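Local coordinates for protein polysialic acid O-acetyltransferase (Escherichia coli, PDB 3JQY) that transfers acetyl groups from acetyl-CoA to O7 or O9 of the sialic acid units in long capsular polysialic acid chains, at residues Q21-K26 with G39-C44; G59-L64 with G81-V86; D68-R73 with S92-D97; R110-G115 with C133-D138; V121-N126 with R142-H147. All coordinates share one frame; numbering follows the deposited sequence. Where two conformers were deposited one is given.

Interaction 1: Q21-K26 with G39-C44; sequences QDSRLK and GNVFVC
Asp-22 and Ser-23 bind strand 41-44 from a short turn. Asp-22 CB lies 3.1 Å from Phe-42 O and meets CD2 of the Phe-42 ring. Asp-22 CG stands between the backbone N and the carbonyl carbon (chi1 72°), 3.6 Å from Phe-42 O. At the tip the two oxygens divide the work. Asp-22 OD2 accepts from Cys-44 N at 3.0 Å, on its anti lone pair. OD1 turns back to its own segment, where Arg-24 N and Lys-26 N reach it from opposite faces of the carboxylate; the first bond makes an Asx turn. Arg-24 NE adds a weak, salt-bridged bond to OD2. Arg-24 NH2 binds Cys-44 O at 2.9 Å, above the carbonyl plane. Ser-23 pairs twice with Phe-42: its N gives to Phe-42 O at 2.9 Å, and its OG accepts from Phe-42 N at 2.8 Å, nearly straight (171°). The turn at 21-26 spans two sequence repeats and lies before strand 31-35. It covers the outermost strand, 41-44, whose other neighbour is strand 63-66.

Interaction 2: G59-L64 with G81-V86; sequences GNNNKL and GDNNYV
Leu-64 and Val-86 make the close apolar end of this contact. They lie side by side and point the same way, with Leu-64 CD1 3.8 Å from Val-86 CG1. Phe-79 of strand 71-80 packs on both. The parallel backbones are joined there by Lys-63 N to Asn-84 O and by Val-86 N to Lys-63 O, at 2.9 Å. Asn-62 and Asn-84, both buried, lie side by side and point the same way, their amide planes 11° apart. Asn-84 OD1 is held by Ser-104 N, and its ND2 by Arg-80 O.

The turns at the other end are more open and wetter. Asp-82 OD1 takes Asn-60 N at 2.8 Å, from above the carboxylate plane. Asn-83 N gives to Asn-60 O at 3.1 Å. Gly-59 CA lies 3.2 Å from Gly-81 O in a CA-H...O contact. A side chain at Gly-59 would run into that oxygen. Two waters bridge the exposed side. One joins Asn-61 O to Asn-84 O. The other donates to Asn-83 OD1 at 2.9 Å and weakly to Asn-61 O.

Parallel strands in register on successive coils, with a turn at each corner, are typical of the left-handed beta-helix of hexapeptide-repeat transferases; here asparagines line one such corner.

Interaction 3: D68-R73 with S92-D97; sequences DDVECR and SKIKGD
Ser-92 O is gripped by two donors: Glu-71 N at 3.0 Å and a water at 2.9 Å. That water also gives to Asp-69 O. Ile-94 N binds Glu-71 O at 2.8 Å, and Arg-73 N binds Ile-94 O. Inside, Cys-72 SG, anti to the carbonyl carbon (chi1 -60°), touches Ile-94 CG2 at 3.7 Å. Val-70 sets both methyls against Ser-92 OG, which is bound to His-89 O. Outside, the extended chains of Glu-71 and Lys-93 cross obliquely. Glu-71 OE2 and Lys-93 NZ are 4.6 Å apart, too far for a salt bridge. A water links them, taking a bond from Lys-93 NZ at 2.9 Å and giving one to Glu-71 OE2. Asn-49 ND2 also binds OE2. Lys-95 NZ lies 4.4 Å from Arg-73 NE, and the repulsion is probably eased by the carboxylate of Glu-71 nearby. Arg-73 NH1 binds Asn-49 O. Short parallel strands hydrogen-bonded in register, with the chain turning a corner after each, are typical of adjacent coils of the left-handed beta-helix.

Interaction 4: R110-G115 with C133-D138; sequences RRTTIG and CMIARD
Segments 110-115 and 133-138 run parallel, 16° apart, on neighbouring coils of the left-handed beta-helix. Thr-113 N binds Cys-133 O at 3.0 Å, and Ile-135 N binds Thr-113 O at 2.8 Å. Gly-115 N ends the run on Ile-135 O. A side chain at Gly-115 would strike the backbone of Ala-136 and Arg-137. Thr-112 extends the pairing with its side chain. Its OG1 lies beside the backbone N (chi1 -80°) and accepts from Cys-133 N at 2.9 Å. The same hydroxyl binds Gly-130 O. CG2 of Thr-112 rests on Cys-133 CB at 3.9 Å. A valine here would probably leave Cys-133 N and Gly-130 O without their hydroxyl partner. On the inner side Ile-114 and Ile-135 lie side by side, pointing the same way, with Ile-114 CG1 on Ile-135 CB. On the outer side Met-134 packs on His-147 of a neighbouring subunit. Thr-113 OG1 binds Arg-222 NH2. A water lies 2.8 Å from Thr-113 OG1 and donates to Ile-135 O at 2.9 Å.

Interaction 5: V121-N126 with R142-H147; sequences VTDKCN and RASDGH
Val-121 and Arg-142 are paired in parallel at the ends of their strands, and Ala-143 N closes the pair on Val-121 O at 2.9 Å. Beyond this point both chains leave the sheet. Val-121 and Arg-142 lie side by side, pointing the same way. Val-121 CG2 meets Arg-142 NH1 at 3.9 Å. The arginine also packs on Tyr-192 of a neighbouring subunit.

Cys-125 is buried and points toward the other segment. Its SG stands between the backbone N and the carbonyl carbon (chi1 66°). There it touches Ala-143 CB at 3.5 Å. It also accepts from Asp-123 N at 3.5 Å, almost straight (171°), across the turn of its own segment. An alanine here would probably open a gap beside the methyl of Ala-143 and leave Asp-123 N without its acceptor.

Ser-144 faces Asp-123, with its CB 3.7 Å from Asp-123 CB. A water spans their tips, 2.7 Å from Ser-144 OG and donating to Asp-123 OD2. Gly-146 N gives a weak bond back to Ser-144 OG.

The loop then runs into Asp-145, Gly-146 and His-147, which probably bind acetyl-CoA, as in related enzymes. Asp-145 OD2 forms a salt bridge with Lys-180, another such residue. His-147 ND1 binds Arg-222 O of a neighbouring subunit. A loop leaving the left-handed beta-helix to meet the next subunit is consistent with the intersubunit active sites of hexapeptide acyltransferases.

How the interactions relate
The five contacts follow the left-handed beta-helix from its N-terminal end toward the acetyl-CoA site. Interactions 1 and 2 share a sheet: Val-43 N lies 2.8 Å from Leu-64 O, a probable hydrogen bond. Interactions 3 and 4, with centres 10 Å apart, are joined in the same way by Lys-93 N and Thr-112 O at 2.8 Å. Interactions 2 and 3 do not touch beyond adjoining in sequence, and their segments alternate along the chain; the same is true of 4 and 5. Interaction 5 holds the predicted site. Its centre is about 20 Å from that of interaction 4, yet Met-134 of interaction 4 packs on His-147 of a neighbouring subunit. The trimer thus brings the two together.

Interaction 1: Q21-K26 with G39-C44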
# COMPACT_ATOMS: atom_id res chain seq x y z
N GLN B 21 12.71 -34.59 6.47
CA GLN B 21 13.02 -35.17 5.16
C GLN B 21 11.86 -34.95 4.19
O GLN B 21 10.72 -34.77 4.62
CB GLN B 21 13.34 -36.67 5.29
CG GLN B 21 14.62 -36.98 6.08
CD GLN B 21 14.96 -38.46 6.11
OE1 GLN B 21 14.08 -39.32 5.99
NE2 GLN B 21 16.24 -38.77 6.29
N ASP B 22 12.15 -34.95 2.89
CA ASP B 22 11.09 -34.89 1.89
C ASP B 22 10.52 -36.30 1.66
O ASP B 22 10.91 -37.24 2.34
CB ASP B 22 11.56 -34.23 0.58
CG ASP B 22 12.51 -35.11 -0.22
OD1 ASP B 22 12.75 -36.27 0.18
OD2 ASP B 22 13.00 -34.64 -1.27
N SER B 23 9.61 -36.43 0.70
CA SER B 23 8.89 -37.70 0.52
C SER B 23 9.80 -38.84 0.05
O SER B 23 9.46 -40.01 0.21
CB SER B 23 7.71 -37.53 -0.43
OG SER B 23 6.80 -36.56 0.09
N ARG B 24 10.94 -38.50 -0.54
CA ARG B 24 11.86 -39.54 -0.97
C ARG B 24 13.00 -39.73 0.03
O ARG B 24 14.03 -40.32 -0.29
CB ARG B 24 12.39 -39.27 -2.38
CG ARG B 24 13.11 -37.95 -2.51
CD ARG B 24 12.93 -37.36 -3.89
NE ARG B 24 13.56 -36.05 -3.97
CZ ARG B 24 14.79 -35.84 -4.44
NH1 ARG B 24 15.51 -36.85 -4.89
NH2 ARG B 24 15.28 -34.61 -4.46
N LEU B 25 12.78 -39.23 1.25
CA LEU B 25 13.71 -39.47 2.35
C LEU B 25 15.00 -38.65 2.29
O LEU B 25 16.01 -39.03 2.89
CB LEU B 25 14.03 -40.96 2.45
CG LEU B 25 13.06 -41.77 3.30
CD1 LEU B 25 11.68 -41.14 3.32
CD2 LEU B 25 12.98 -43.21 2.81
N LYS B 26 14.97 -37.53 1.58
CA LYS B 26 16.11 -36.63 1.49
C LYS B 26 16.01 -35.54 2.56
O LYS B 26 14.98 -34.87 2.67
CB LYS B 26 16.19 -35.99 0.10
CG LYS B 26 17.37 -35.03 -0.07
CD LYS B 26 17.33 -34.30 -1.41
CE LYS B 26 18.52 -33.35 -1.55
NZ LYS B 26 19.81 -34.09 -1.55
N GLY B 39 -1.48 -39.28 0.26
CA GLY B 39 -0.98 -39.28 -1.10
C GLY B 39 -0.14 -38.08 -1.47
O GLY B 39 0.25 -37.93 -2.62
N ASN B 40 0.14 -37.21 -0.49
CA ASN B 40 0.91 -35.99 -0.76
C ASN B 40 2.39 -36.26 -1.01
O ASN B 40 2.97 -37.18 -0.42
CB ASN B 40 0.74 -35.01 0.40
CG ASN B 40 -0.69 -34.57 0.57
OD1 ASN B 40 -1.24 -34.61 1.68
ND2 ASN B 40 -1.32 -34.15 -0.52
N VAL B 41 3.00 -35.44 -1.86
CA VAL B 41 4.40 -35.62 -2.22
C VAL B 41 5.17 -34.30 -2.19
O VAL B 41 4.72 -33.31 -2.75
CB VAL B 41 4.54 -36.24 -3.62
CG1 VAL B 41 5.98 -36.27 -4.05
CG2 VAL B 41 3.94 -37.65 -3.62
N PHE B 42 6.31 -34.30 -1.52
CA PHE B 42 7.21 -33.16 -1.51
C PHE B 42 8.55 -33.65 -2.04
O PHE B 42 9.17 -34.53 -1.43
CB PHE B 42 7.33 -32.62 -0.08
CG PHE B 42 8.33 -31.49 0.09
CD1 PHE B 42 8.59 -30.60 -0.95
CD2 PHE B 42 8.99 -31.31 1.29
CE1 PHE B 42 9.49 -29.56 -0.78
CE2 PHE B 42 9.90 -30.28 1.46
CZ PHE B 42 10.14 -29.40 0.43
N VAL B 43 8.96 -33.13 -3.19
CA VAL B 43 10.26 -33.48 -3.76
C VAL B 43 11.12 -32.23 -3.73
O VAL B 43 10.77 -31.21 -4.33
CB VAL B 43 10.13 -33.96 -5.22
CG1 VAL B 43 11.50 -34.29 -5.79
CG2 VAL B 43 9.20 -35.18 -5.29
N CYS B 44 12.25 -32.30 -3.02
CA CYS B 44 13.07 -31.12 -2.81
C CYS B 44 14.52 -31.39 -3.16
O CYS B 44 15.13 -32.32 -2.65
CB CYS B 44 12.96 -30.68 -1.35
SG CYS B 44 13.58 -29.01 -1.04

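Interaction 2: G59-L64 with G81-V86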
# COMPACT_ATOMS: atom_id res chain seq x y z
N GLY B 59 -4.96 -31.40 2.62
CA GLY B 59 -5.71 -32.07 1.57
C GLY B 59 -4.94 -33.27 1.05
O GLY B 59 -3.90 -33.62 1.60
N ASN B 60 -5.44 -33.87 -0.02
CA ASN B 60 -4.86 -35.11 -0.54
C ASN B 60 -4.29 -34.97 -1.95
O ASN B 60 -4.73 -34.12 -2.73
CB ASN B 60 -5.93 -36.20 -0.55
CG ASN B 60 -6.66 -36.32 0.77
OD1 ASN B 60 -6.05 -36.25 1.83
ND2 ASN B 60 -7.97 -36.50 0.71
N ASN B 61 -3.33 -35.83 -2.28
CA ASN B 61 -2.83 -35.96 -3.64
C ASN B 61 -2.28 -34.65 -4.19
O ASN B 61 -2.47 -34.34 -5.37
CB ASN B 61 -3.92 -36.51 -4.56
CG ASN B 61 -4.40 -37.88 -4.10
OD1 ASN B 61 -5.59 -38.19 -4.19
ND2 ASN B 61 -3.49 -38.69 -3.59
N ASN B 62 -1.61 -33.90 -3.33
CA ASN B 62 -0.94 -32.67 -3.74
C ASN B 62 0.52 -32.96 -4.04
O ASN B 62 1.07 -33.95 -3.57
CB ASN B 62 -1.02 -31.63 -2.63
CG ASN B 62 -2.45 -31.29 -2.27
OD1 ASN B 62 -2.94 -31.65 -1.21
ND2 ASN B 62 -3.12 -30.59 -3.17
N LYS B 63 1.16 -32.08 -4.81
CA LYS B 63 2.59 -32.22 -5.07
C LYS B 63 3.31 -30.88 -5.04
O LYS B 63 2.89 -29.92 -5.68
CB LYS B 63 2.84 -32.92 -6.40
CG LYS B 63 4.30 -33.38 -6.58
CD LYS B 63 4.47 -34.23 -7.84
CE LYS B 63 5.90 -34.72 -7.98
NZ LYS B 63 6.08 -35.54 -9.21
N LEU B 64 4.40 -30.84 -4.27
CA LEU B 64 5.32 -29.71 -4.26
C LEU B 64 6.67 -30.18 -4.78
O LEU B 64 7.23 -31.14 -4.25
CB LEU B 64 5.48 -29.14 -2.86
CG LEU B 64 6.59 -28.11 -2.65
CD1 LEU B 64 6.36 -26.90 -3.54
CD2 LEU B 64 6.70 -27.70 -1.19
N GLY B 81 -7.24 -28.50 0.05
CA GLY B 81 -7.95 -29.38 -0.84
C GLY B 81 -6.99 -30.27 -1.60
O GLY B 81 -5.84 -30.44 -1.19
N ASP B 82 -7.45 -30.81 -2.73
CA ASP B 82 -6.77 -31.92 -3.39
C ASP B 82 -6.24 -31.58 -4.78
O ASP B 82 -6.71 -30.64 -5.43
CB ASP B 82 -7.73 -33.11 -3.54
CG ASP B 82 -8.45 -33.46 -2.25
OD1 ASP B 82 -7.93 -33.15 -1.16
OD2 ASP B 82 -9.54 -34.06 -2.33
N ASN B 83 -5.27 -32.38 -5.23
CA ASN B 83 -4.81 -32.34 -6.61
C ASN B 83 -4.19 -31.02 -7.02
O ASN B 83 -4.24 -30.64 -8.20
CB ASN B 83 -5.97 -32.69 -7.56
CG ASN B 83 -6.59 -34.04 -7.24
OD1 ASN B 83 -5.89 -35.04 -7.09
ND2 ASN B 83 -7.91 -34.08 -7.13
N ASN B 84 -3.61 -30.31 -6.05
CA ASN B 84 -2.83 -29.11 -6.33
C ASN B 84 -1.40 -29.46 -6.70
O ASN B 84 -0.91 -30.53 -6.35
CB ASN B 84 -2.80 -28.19 -5.09
CG ASN B 84 -4.18 -27.73 -4.66
OD1 ASN B 84 -4.79 -26.89 -5.30
ND2 ASN B 84 -4.66 -28.27 -3.55
N TYR B 85 -0.72 -28.53 -7.38
CA TYR B 85 0.62 -28.76 -7.91
C TYR B 85 1.38 -27.45 -7.85
O TYR B 85 0.91 -26.43 -8.36
CB TYR B 85 0.52 -29.23 -9.36
CG TYR B 85 1.83 -29.47 -10.09
CD1 TYR B 85 2.49 -30.69 -9.99
CD2 TYR B 85 2.38 -28.49 -10.90
CE1 TYR B 85 3.68 -30.92 -10.68
CE2 TYR B 85 3.57 -28.70 -11.59
CZ TYR B 85 4.21 -29.91 -11.47
OH TYR B 85 5.39 -30.11 -12.16
N VAL B 86 2.55 -27.47 -7.21
CA VAL B 86 3.42 -26.30 -7.17
C VAL B 86 4.82 -26.75 -7.58
O VAL B 86 5.37 -27.70 -7.01
CB VAL B 86 3.48 -25.66 -5.76
CG1 VAL B 86 4.47 -24.50 -5.72
CG2 VAL B 86 2.09 -25.19 -5.33
O HOH W 1 -1.07 -33.02 -7.88
O HOH W 2 -3.37 -35.74 -8.26

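Interaction 3: D68-R73 with S92-D97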
# COMPACT_ATOMS: atom_id res chain seq x y z
N ASP B 68 16.87 -28.19 -7.68
CA ASP B 68 18.21 -27.88 -7.17
C ASP B 68 18.49 -26.39 -7.31
O ASP B 68 18.00 -25.73 -8.24
CB ASP B 68 19.27 -28.65 -7.97
CG ASP B 68 19.39 -30.11 -7.56
OD1 ASP B 68 18.80 -30.53 -6.54
OD2 ASP B 68 20.11 -30.86 -8.26
N ASP B 69 19.29 -25.86 -6.38
CA ASP B 69 19.82 -24.50 -6.45
C ASP B 69 18.78 -23.40 -6.35
O ASP B 69 19.05 -22.25 -6.71
CB ASP B 69 20.68 -24.33 -7.70
CG ASP B 69 21.89 -25.25 -7.69
OD1 ASP B 69 22.40 -25.53 -6.60
OD2 ASP B 69 22.31 -25.69 -8.78
N VAL B 70 17.60 -23.74 -5.85
CA VAL B 70 16.62 -22.73 -5.52
C VAL B 70 16.95 -22.19 -4.13
O VAL B 70 17.41 -22.93 -3.26
CB VAL B 70 15.20 -23.33 -5.56
CG1 VAL B 70 14.16 -22.30 -5.11
CG2 VAL B 70 14.89 -23.84 -6.96
N GLU B 71 16.76 -20.89 -3.93
CA GLU B 71 16.89 -20.31 -2.61
C GLU B 71 15.50 -19.98 -2.07
O GLU B 71 14.81 -19.14 -2.63
CB GLU B 71 17.72 -19.02 -2.68
CG GLU B 71 17.69 -18.18 -1.42
CD GLU B 71 18.31 -16.81 -1.63
OE1 GLU B 71 17.58 -15.80 -1.58
OE2 GLU B 71 19.54 -16.75 -1.86
N CYS B 72 15.10 -20.67 -1.01
CA CYS B 72 13.83 -20.40 -0.35
C CYS B 72 14.12 -19.82 1.01
O CYS B 72 14.80 -20.45 1.82
CB CYS B 72 13.03 -21.69 -0.17
SG CYS B 72 12.63 -22.53 -1.69
N ARG B 73 13.64 -18.61 1.26
CA ARG B 73 13.78 -17.99 2.57
C ARG B 73 12.44 -17.46 3.06
O ARG B 73 11.79 -16.64 2.40
CB ARG B 73 14.84 -16.88 2.53
CG ARG B 73 16.21 -17.39 2.10
CD ARG B 73 17.20 -16.27 1.86
NE ARG B 73 17.52 -15.54 3.09
CZ ARG B 73 18.43 -15.93 3.98
NH1 ARG B 73 19.10 -17.06 3.80
NH2 ARG B 73 18.65 -15.19 5.06
N SER B 92 16.06 -20.22 -9.02
CA SER B 92 15.17 -19.13 -8.64
C SER B 92 15.40 -18.76 -7.18
O SER B 92 16.04 -19.49 -6.43
CB SER B 92 13.71 -19.53 -8.86
OG SER B 92 13.41 -20.73 -8.16
N LYS B 93 14.87 -17.61 -6.78
CA LYS B 93 14.99 -17.16 -5.40
C LYS B 93 13.61 -16.73 -4.95
O LYS B 93 12.99 -15.87 -5.59
CB LYS B 93 15.95 -15.98 -5.29
CG LYS B 93 17.36 -16.28 -5.78
CD LYS B 93 18.29 -15.13 -5.44
CE LYS B 93 19.70 -15.39 -5.93
NZ LYS B 93 20.61 -14.27 -5.54
N ILE B 94 13.11 -17.31 -3.86
CA ILE B 94 11.73 -17.07 -3.47
C ILE B 94 11.54 -16.86 -1.97
O ILE B 94 12.27 -17.43 -1.14
CB ILE B 94 10.81 -18.21 -3.97
CG1 ILE B 94 9.34 -17.86 -3.71
CG2 ILE B 94 11.20 -19.52 -3.32
CD1 ILE B 94 8.36 -18.64 -4.55
N LYS B 95 10.58 -16.00 -1.66
CA LYS B 95 10.14 -15.73 -0.30
C LYS B 95 8.62 -15.59 -0.37
O LYS B 95 8.06 -15.48 -1.46
CB LYS B 95 10.74 -14.42 0.20
CG LYS B 95 12.25 -14.34 0.04
CD LYS B 95 12.83 -13.10 0.70
CE LYS B 95 14.32 -13.00 0.41
NZ LYS B 95 15.04 -12.27 1.49
N GLY B 96 7.95 -15.58 0.78
CA GLY B 96 6.53 -15.29 0.81
C GLY B 96 5.60 -16.47 1.00
O GLY B 96 5.98 -17.52 1.52
N ASP B 97 4.35 -16.28 0.57
CA ASP B 97 3.30 -17.25 0.83
C ASP B 97 2.64 -17.68 -0.47
O ASP B 97 2.10 -16.85 -1.20
CB ASP B 97 2.25 -16.64 1.75
CG ASP B 97 2.80 -16.35 3.14
OD1 ASP B 97 2.98 -15.17 3.47
OD2 ASP B 97 3.07 -17.32 3.88
O HOH W 3 18.98 -19.50 -6.40
O HOH W 4 15.02 -15.83 -1.32
O HOH W 5 20.87 -14.43 -2.65

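Interaction 4: R110-G115 with C133-D138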
# COMPACT_ATOMS: atom_id res chain seq x y z
N ARG B 110 12.69 -20.69 -14.16
CA ARG B 110 14.11 -20.66 -13.83
C ARG B 110 14.68 -19.26 -13.69
O ARG B 110 14.32 -18.35 -14.44
CB ARG B 110 14.90 -21.40 -14.92
CG ARG B 110 14.53 -22.86 -15.05
CD ARG B 110 15.46 -23.58 -16.03
NE ARG B 110 15.10 -23.32 -17.42
CZ ARG B 110 14.27 -24.08 -18.12
NH1 ARG B 110 13.71 -25.15 -17.57
NH2 ARG B 110 14.00 -23.78 -19.39
N ARG B 111 15.59 -19.09 -12.73
CA ARG B 111 16.33 -17.85 -12.55
C ARG B 111 15.44 -16.65 -12.26
O ARG B 111 15.81 -15.51 -12.51
CB ARG B 111 17.21 -17.56 -13.78
CG ARG B 111 18.18 -18.69 -14.12
CD ARG B 111 18.88 -18.47 -15.45
NE ARG B 111 17.92 -18.31 -16.55
CZ ARG B 111 17.46 -19.30 -17.30
NH1 ARG B 111 17.85 -20.55 -17.10
NH2 ARG B 111 16.59 -19.04 -18.27
N THR B 112 14.25 -16.91 -11.73
CA THR B 112 13.35 -15.83 -11.36
C THR B 112 13.60 -15.45 -9.90
O THR B 112 13.82 -16.32 -9.05
CB THR B 112 11.89 -16.25 -11.59
OG1 THR B 112 11.57 -16.10 -12.98
CG2 THR B 112 10.93 -15.41 -10.74
N THR B 113 13.59 -14.16 -9.60
CA THR B 113 13.78 -13.69 -8.23
C THR B 113 12.51 -13.04 -7.70
O THR B 113 11.84 -12.30 -8.42
CB THR B 113 14.97 -12.71 -8.11
OG1 THR B 113 14.72 -11.53 -8.90
CG2 THR B 113 16.23 -13.38 -8.62
N ILE B 114 12.18 -13.35 -6.45
CA ILE B 114 10.94 -12.89 -5.86
C ILE B 114 11.21 -12.32 -4.48
O ILE B 114 11.79 -12.98 -3.62
CB ILE B 114 9.92 -14.04 -5.76
CG1 ILE B 114 9.52 -14.53 -7.16
CG2 ILE B 114 8.71 -13.60 -4.94
CD1 ILE B 114 8.80 -15.87 -7.18
N GLY B 115 10.78 -11.08 -4.28
CA GLY B 115 11.03 -10.37 -3.03
C GLY B 115 10.10 -10.71 -1.88
O GLY B 115 9.05 -11.33 -2.06
N CYS B 133 12.31 -13.71 -14.52
CA CYS B 133 11.54 -12.57 -14.02
C CYS B 133 12.19 -11.91 -12.80
O CYS B 133 12.93 -12.55 -12.05
CB CYS B 133 10.09 -12.95 -13.71
SG CYS B 133 9.10 -13.33 -15.17
N MET B 134 11.91 -10.63 -12.63
CA MET B 134 12.32 -9.89 -11.45
C MET B 134 11.07 -9.39 -10.75
O MET B 134 10.43 -8.44 -11.21
CB MET B 134 13.23 -8.72 -11.82
CG MET B 134 13.76 -7.93 -10.62
SD MET B 134 15.10 -6.80 -11.07
CE MET B 134 14.21 -5.60 -12.07
N ILE B 135 10.69 -10.07 -9.68
CA ILE B 135 9.50 -9.71 -8.91
C ILE B 135 9.95 -9.01 -7.63
O ILE B 135 10.63 -9.61 -6.79
CB ILE B 135 8.67 -10.96 -8.55
CG1 ILE B 135 8.41 -11.83 -9.79
CG2 ILE B 135 7.39 -10.57 -7.83
CD1 ILE B 135 7.82 -11.08 -10.97
N ALA B 136 9.58 -7.74 -7.48
CA ALA B 136 10.02 -6.95 -6.33
C ALA B 136 9.25 -7.34 -5.07
O ALA B 136 8.45 -8.28 -5.08
CB ALA B 136 9.85 -5.47 -6.61
N ARG B 137 9.48 -6.61 -3.99
CA ARG B 137 8.83 -6.91 -2.72
C ARG B 137 7.35 -6.56 -2.76
O ARG B 137 6.92 -5.70 -3.52
CB ARG B 137 9.51 -6.15 -1.57
CG ARG B 137 10.94 -6.61 -1.34
CD ARG B 137 11.50 -6.10 -0.02
NE ARG B 137 12.78 -6.74 0.29
CZ ARG B 137 13.29 -6.84 1.51
NH1 ARG B 137 12.63 -6.35 2.55
NH2 ARG B 137 14.46 -7.44 1.69
N ASP B 138 6.58 -7.25 -1.92
CA ASP B 138 5.16 -6.97 -1.74
C ASP B 138 4.37 -7.06 -3.04
O ASP B 138 3.60 -6.16 -3.37
CB ASP B 138 4.96 -5.61 -1.08
CG ASP B 138 5.57 -5.54 0.30
OD1 ASP B 138 5.54 -6.57 1.01
OD2 ASP B 138 6.07 -4.47 0.68
O HOH W 6 13.48 -9.79 -7.13
O HOH W 7 6.88 -9.95 -3.62

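Interaction 5: V121-N126 with R142-H147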
# COMPACT_ATOMS: atom_id res chain seq x y z
N VAL B 121 -2.66 -16.23 -4.41
CA VAL B 121 -4.00 -16.67 -4.02
C VAL B 121 -4.65 -17.38 -5.21
O VAL B 121 -4.69 -16.82 -6.30
CB VAL B 121 -4.88 -15.46 -3.65
CG1 VAL B 121 -6.25 -15.92 -3.15
CG2 VAL B 121 -4.19 -14.58 -2.62
N THR B 122 -5.17 -18.58 -5.00
CA THR B 122 -5.80 -19.33 -6.09
C THR B 122 -7.13 -19.94 -5.68
O THR B 122 -7.51 -19.91 -4.51
CB THR B 122 -4.91 -20.50 -6.56
OG1 THR B 122 -4.68 -21.37 -5.45
CG2 THR B 122 -3.57 -20.00 -7.09
N ASP B 123 -7.83 -20.50 -6.66
CA ASP B 123 -9.01 -21.33 -6.41
C ASP B 123 -9.34 -22.09 -7.69
O ASP B 123 -9.96 -21.54 -8.60
CB ASP B 123 -10.20 -20.48 -5.97
CG ASP B 123 -11.42 -21.31 -5.60
OD1 ASP B 123 -11.35 -22.56 -5.68
OD2 ASP B 123 -12.45 -20.72 -5.23
N LYS B 124 -8.91 -23.35 -7.75
CA LYS B 124 -9.06 -24.18 -8.94
C LYS B 124 -8.65 -23.41 -10.18
O LYS B 124 -9.39 -23.33 -11.16
CB LYS B 124 -10.50 -24.68 -9.07
CG LYS B 124 -10.67 -25.75 -10.15
CD LYS B 124 -12.02 -26.46 -10.07
CE LYS B 124 -11.92 -27.81 -9.36
NZ LYS B 124 -11.66 -27.72 -7.90
N CYS B 125 -7.46 -22.82 -10.13
CA CYS B 125 -6.94 -22.08 -11.27
C CYS B 125 -5.41 -22.09 -11.26
O CYS B 125 -4.79 -22.75 -10.43
CB CYS B 125 -7.49 -20.65 -11.30
SG CYS B 125 -6.96 -19.61 -9.93
N ASN B 126 -4.81 -21.37 -12.19
CA ASN B 126 -3.37 -21.47 -12.38
C ASN B 126 -2.70 -20.13 -12.25
O ASN B 126 -3.21 -19.13 -12.76
CB ASN B 126 -3.05 -22.07 -13.75
CG ASN B 126 -3.72 -23.42 -13.96
OD1 ASN B 126 -4.22 -23.72 -15.04
ND2 ASN B 126 -3.75 -24.23 -12.91
N ARG B 142 -3.33 -12.31 -7.25
CA ARG B 142 -4.62 -12.68 -6.68
C ARG B 142 -5.58 -13.22 -7.74
O ARG B 142 -6.32 -12.47 -8.36
CB ARG B 142 -5.26 -11.48 -5.96
CG ARG B 142 -6.44 -11.85 -5.07
CD ARG B 142 -7.08 -10.62 -4.39
NE ARG B 142 -6.15 -9.92 -3.50
CZ ARG B 142 -5.83 -10.32 -2.28
NH1 ARG B 142 -6.35 -11.44 -1.78
NH2 ARG B 142 -4.98 -9.61 -1.54
N ALA B 143 -5.54 -14.54 -7.96
CA ALA B 143 -6.32 -15.16 -9.03
C ALA B 143 -7.75 -15.48 -8.62
O ALA B 143 -8.57 -15.88 -9.45
CB ALA B 143 -5.62 -16.41 -9.53
N SER B 144 -8.04 -15.32 -7.33
CA SER B 144 -9.39 -15.54 -6.80
C SER B 144 -9.81 -14.35 -5.93
O SER B 144 -8.99 -13.82 -5.17
CB SER B 144 -9.43 -16.82 -5.97
OG SER B 144 -10.64 -16.91 -5.24
N ASP B 145 -11.08 -13.96 -6.03
CA ASP B 145 -11.61 -12.82 -5.27
C ASP B 145 -11.89 -13.17 -3.81
O ASP B 145 -11.99 -12.27 -2.96
CB ASP B 145 -12.91 -12.30 -5.89
CG ASP B 145 -12.68 -11.48 -7.14
OD1 ASP B 145 -11.52 -11.28 -7.54
OD2 ASP B 145 -13.69 -11.01 -7.71
N GLY B 146 -12.05 -14.45 -3.51
CA GLY B 146 -12.27 -14.87 -2.14
C GLY B 146 -13.72 -15.05 -1.74
O GLY B 146 -14.03 -15.92 -0.92
N HIS B 147 -14.60 -14.27 -2.34
CA HIS B 147 -16.03 -14.31 -2.06
C HIS B 147 -16.80 -14.12 -3.36
O HIS B 147 -16.31 -13.48 -4.28
CB HIS B 147 -16.42 -13.22 -1.04
CG HIS B 147 -15.71 -13.36 0.27
ND1 HIS B 147 -15.96 -14.39 1.15
CD2 HIS B 147 -14.78 -12.57 0.86
CE1 HIS B 147 -15.20 -14.23 2.22
NE2 HIS B 147 -14.48 -13.14 2.07
O HOH W 8 -12.87 -17.89 -6.44